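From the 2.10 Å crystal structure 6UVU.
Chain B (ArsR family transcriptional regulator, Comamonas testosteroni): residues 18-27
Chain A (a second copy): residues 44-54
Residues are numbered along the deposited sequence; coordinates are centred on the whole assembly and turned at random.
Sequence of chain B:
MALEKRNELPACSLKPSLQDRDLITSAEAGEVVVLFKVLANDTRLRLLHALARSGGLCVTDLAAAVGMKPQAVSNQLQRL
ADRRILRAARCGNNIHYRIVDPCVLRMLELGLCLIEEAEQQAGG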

# COMPACT_ATOMS: atom_id res chain seq x y z
N LEU B 18 -15.92 -7.67 5.98
CA LEU B 18 -15.68 -6.26 5.67
C LEU B 18 -16.76 -5.64 4.78
O LEU B 18 -16.76 -4.42 4.61
CB LEU B 18 -14.31 -6.11 4.99
CG LEU B 18 -13.09 -6.37 5.88
CD1 LEU B 18 -11.82 -6.28 5.06
CD2 LEU B 18 -13.04 -5.39 7.08
N GLN B 19 -17.68 -6.45 4.24
CA GLN B 19 -18.72 -6.02 3.31
C GLN B 19 -19.82 -5.18 3.95
O GLN B 19 -20.72 -4.72 3.24
CB GLN B 19 -19.34 -7.23 2.62
CG GLN B 19 -18.83 -7.49 1.22
CD GLN B 19 -19.41 -8.75 0.63
OE1 GLN B 19 -18.72 -9.78 0.51
NE2 GLN B 19 -20.69 -8.70 0.26
N ASP B 20 -19.78 -5.00 5.27
CA ASP B 20 -20.81 -4.25 5.98
C ASP B 20 -20.43 -2.81 6.26
O ASP B 20 -21.31 -1.94 6.26
CB ASP B 20 -21.14 -4.91 7.31
CG ASP B 20 -22.12 -6.05 7.16
OD1 ASP B 20 -22.60 -6.31 6.03
OD2 ASP B 20 -22.41 -6.68 8.20
N ARG B 21 -19.15 -2.54 6.52
CA ARG B 21 -18.70 -1.18 6.77
C ARG B 21 -19.20 -0.23 5.69
O ARG B 21 -19.23 -0.58 4.50
CB ARG B 21 -17.17 -1.16 6.86
CG ARG B 21 -16.54 0.21 6.89
CD ARG B 21 -15.20 0.18 7.59
NE ARG B 21 -15.36 0.43 9.02
CZ ARG B 21 -15.45 1.64 9.56
NH1 ARG B 21 -15.40 2.72 8.79
NH2 ARG B 21 -15.60 1.78 10.87
N ASP B 22 -19.66 0.94 6.11
CA ASP B 22 -20.04 1.98 5.16
C ASP B 22 -18.84 2.43 4.33
O ASP B 22 -17.68 2.32 4.74
CB ASP B 22 -20.62 3.19 5.88
CG ASP B 22 -21.88 2.85 6.60
OD1 ASP B 22 -22.79 2.30 5.95
OD2 ASP B 22 -21.94 3.12 7.82
N LEU B 23 -19.15 2.95 3.14
CA LEU B 23 -18.16 3.55 2.27
C LEU B 23 -17.21 4.45 3.06
O LEU B 23 -17.64 5.31 3.84
CB LEU B 23 -18.85 4.35 1.16
CG LEU B 23 -17.91 4.89 0.10
CD1 LEU B 23 -17.22 3.75 -0.64
CD2 LEU B 23 -18.67 5.82 -0.86
N ILE B 24 -15.91 4.21 2.89
CA ILE B 24 -14.91 4.99 3.60
C ILE B 24 -15.08 6.47 3.27
O ILE B 24 -15.30 6.84 2.11
CB ILE B 24 -13.50 4.47 3.26
CG1 ILE B 24 -12.44 5.23 4.03
CG2 ILE B 24 -13.21 4.57 1.78
CD1 ILE B 24 -11.06 4.95 3.51
N THR B 25 -15.04 7.31 4.29
CA THR B 25 -15.19 8.74 4.08
C THR B 25 -13.84 9.36 3.71
O THR B 25 -12.79 8.76 3.91
CB THR B 25 -15.76 9.42 5.33
OG1 THR B 25 -14.75 9.54 6.34
CG2 THR B 25 -16.90 8.60 5.92
N SER B 26 -13.89 10.57 3.16
CA SER B 26 -12.64 11.28 2.88
C SER B 26 -11.84 11.53 4.16
O SER B 26 -10.61 11.66 4.10
CB SER B 26 -12.93 12.60 2.16
OG SER B 26 -13.26 12.36 0.80
N ALA B 27 -12.51 11.59 5.31
CA ALA B 27 -11.80 11.77 6.58
C ALA B 27 -11.01 10.52 6.95
O ALA B 27 -9.83 10.60 7.29
CB ALA B 27 -12.79 12.13 7.69
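Chain A 44-54: RLRLLHALARS

The most unusual feature of this contact is that a helix reads the backbone of an extended loop through its side chains: both polar groups of I24(B) are bonded to chain A, with H49(A) ND1 accepting from I24(B) N at 3.0 Å and R46(A) NE donating to I24(B) O at 3.0 Å. Each of these hydrogen bonds lies at the edge of its ring or guanidinium, near the plane, where a lone pair or an N-H can point straight at its partner.

Chain A is helical throughout residues 44-54, held by i to i+4 backbone bonds. Chain B has no regular structure from 19 to 25, and R21(B) to T25(B) are extended. The two chains run in opposite senses: Q19(B) faces R53(A), with CA to CA 5.6 Å, L23(B) comes near A50(A), CA to CA 6.4 Å, and I24(B) reaches R46(A), CA to CA 6.2 Å.

Histidine suits its place because its CA-to-CB bond points toward chain B and its two ring nitrogens serve different partners. While ND1 takes the amide of I24(B), H49(A) NE2 lies 2.8 Å from a water that donates to L18(B) O and R21(B) O.

Leucine and isoleucine add apolar contacts at separate places. L23(B) CD1 packs 4.0 Å from A50(A) CB and 3.6 Å from A50(A) N, so the methyl rests on both alanine side chain and helix backbone. I24(B) CD1 meets L45(A) CD1 at 4.2 Å.

At the far end, the long side chain of R53(A) brings its NE within 3.0 Å of R21(B) O. Its guanidinium lays one face over D22(B) CA and L23(B) N, and D22(B) OD1, 4.1 Å from R53(A) NH2, adds only a complementary charge.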

# COMPACT_ATOMS: atom_id res chain seq x y z
N ARG A 44 -9.40 7.64 -5.47
CA ARG A 44 -9.22 6.26 -5.94
C ARG A 44 -9.60 5.26 -4.85
O ARG A 44 -10.29 4.28 -5.14
CB ARG A 44 -7.78 6.02 -6.43
CG ARG A 44 -7.56 6.67 -7.82
CD ARG A 44 -6.27 6.19 -8.49
NE ARG A 44 -5.07 6.53 -7.75
CZ ARG A 44 -4.36 7.64 -7.96
NH1 ARG A 44 -4.75 8.52 -8.87
NH2 ARG A 44 -3.25 7.87 -7.25
N LEU A 45 -9.18 5.51 -3.62
CA LEU A 45 -9.56 4.66 -2.49
C LEU A 45 -11.07 4.53 -2.39
O LEU A 45 -11.60 3.43 -2.17
CB LEU A 45 -9.04 5.24 -1.18
CG LEU A 45 -7.86 4.61 -0.48
CD1 LEU A 45 -7.73 5.19 0.93
CD2 LEU A 45 -7.99 3.09 -0.44
N ARG A 46 -11.77 5.66 -2.48
CA ARG A 46 -13.21 5.62 -2.31
C ARG A 46 -13.86 4.90 -3.47
O ARG A 46 -14.78 4.11 -3.27
CB ARG A 46 -13.77 7.04 -2.13
CG ARG A 46 -13.28 7.72 -0.84
CD ARG A 46 -13.99 9.07 -0.57
NE ARG A 46 -15.38 8.90 -0.12
CZ ARG A 46 -16.43 9.44 -0.72
NH1 ARG A 46 -16.26 10.19 -1.80
NH2 ARG A 46 -17.64 9.25 -0.23
N LEU A 47 -13.37 5.13 -4.69
CA LEU A 47 -13.91 4.42 -5.85
C LEU A 47 -13.65 2.92 -5.76
O LEU A 47 -14.52 2.10 -6.10
CB LEU A 47 -13.28 4.98 -7.12
CG LEU A 47 -13.76 6.36 -7.59
CD1 LEU A 47 -12.84 6.82 -8.73
CD2 LEU A 47 -15.20 6.29 -8.04
N LEU A 48 -12.45 2.54 -5.33
CA LEU A 48 -12.14 1.13 -5.20
C LEU A 48 -12.96 0.48 -4.09
O LEU A 48 -13.42 -0.66 -4.24
CB LEU A 48 -10.64 0.95 -4.94
CG LEU A 48 -9.82 1.20 -6.21
CD1 LEU A 48 -8.34 1.35 -5.86
CD2 LEU A 48 -10.03 0.05 -7.22
N HIS A 49 -13.14 1.18 -2.96
CA HIS A 49 -14.02 0.66 -1.91
C HIS A 49 -15.44 0.46 -2.43
O HIS A 49 -16.04 -0.60 -2.24
CB HIS A 49 -14.00 1.58 -0.68
CG HIS A 49 -14.63 0.97 0.53
ND1 HIS A 49 -14.82 1.68 1.71
CD2 HIS A 49 -15.12 -0.27 0.76
CE1 HIS A 49 -15.40 0.89 2.60
NE2 HIS A 49 -15.60 -0.29 2.05
N ALA A 50 -16.00 1.46 -3.13
CA ALA A 50 -17.35 1.32 -3.68
C ALA A 50 -17.44 0.13 -4.64
O ALA A 50 -18.42 -0.63 -4.61
CB ALA A 50 -17.76 2.61 -4.39
N LEU A 51 -16.45 -0.02 -5.52
CA LEU A 51 -16.42 -1.14 -6.45
C LEU A 51 -16.34 -2.48 -5.72
O LEU A 51 -16.87 -3.49 -6.21
CB LEU A 51 -15.23 -0.98 -7.39
CG LEU A 51 -15.43 -0.59 -8.86
CD1 LEU A 51 -16.89 -0.37 -9.25
CD2 LEU A 51 -14.56 0.59 -9.23
N ALA A 52 -15.70 -2.50 -4.55
CA ALA A 52 -15.44 -3.75 -3.83
C ALA A 52 -16.67 -4.22 -3.08
O ALA A 52 -16.97 -5.42 -3.09
CB ALA A 52 -14.26 -3.56 -2.88
N ARG A 53 -17.38 -3.30 -2.42
CA ARG A 53 -18.64 -3.64 -1.75
C ARG A 53 -19.66 -4.19 -2.73
O ARG A 53 -20.28 -5.23 -2.50
CB ARG A 53 -19.23 -2.40 -1.07
CG ARG A 53 -18.47 -1.86 0.12
CD ARG A 53 -19.18 -0.59 0.60
NE ARG A 53 -20.13 -0.82 1.69
CZ ARG A 53 -21.25 -0.12 1.86
NH1 ARG A 53 -21.59 0.83 1.01
NH2 ARG A 53 -22.04 -0.40 2.89
N SER A 54 -19.88 -3.46 -3.83
CA SER A 54 -20.91 -3.81 -4.79
C SER A 54 -20.48 -4.94 -5.70
O SER A 54 -21.34 -5.57 -6.32
CB SER A 54 -21.27 -2.59 -5.63
OG SER A 54 -20.12 -2.13 -6.32
O HOH W 1 -17.31 -2.16 3.18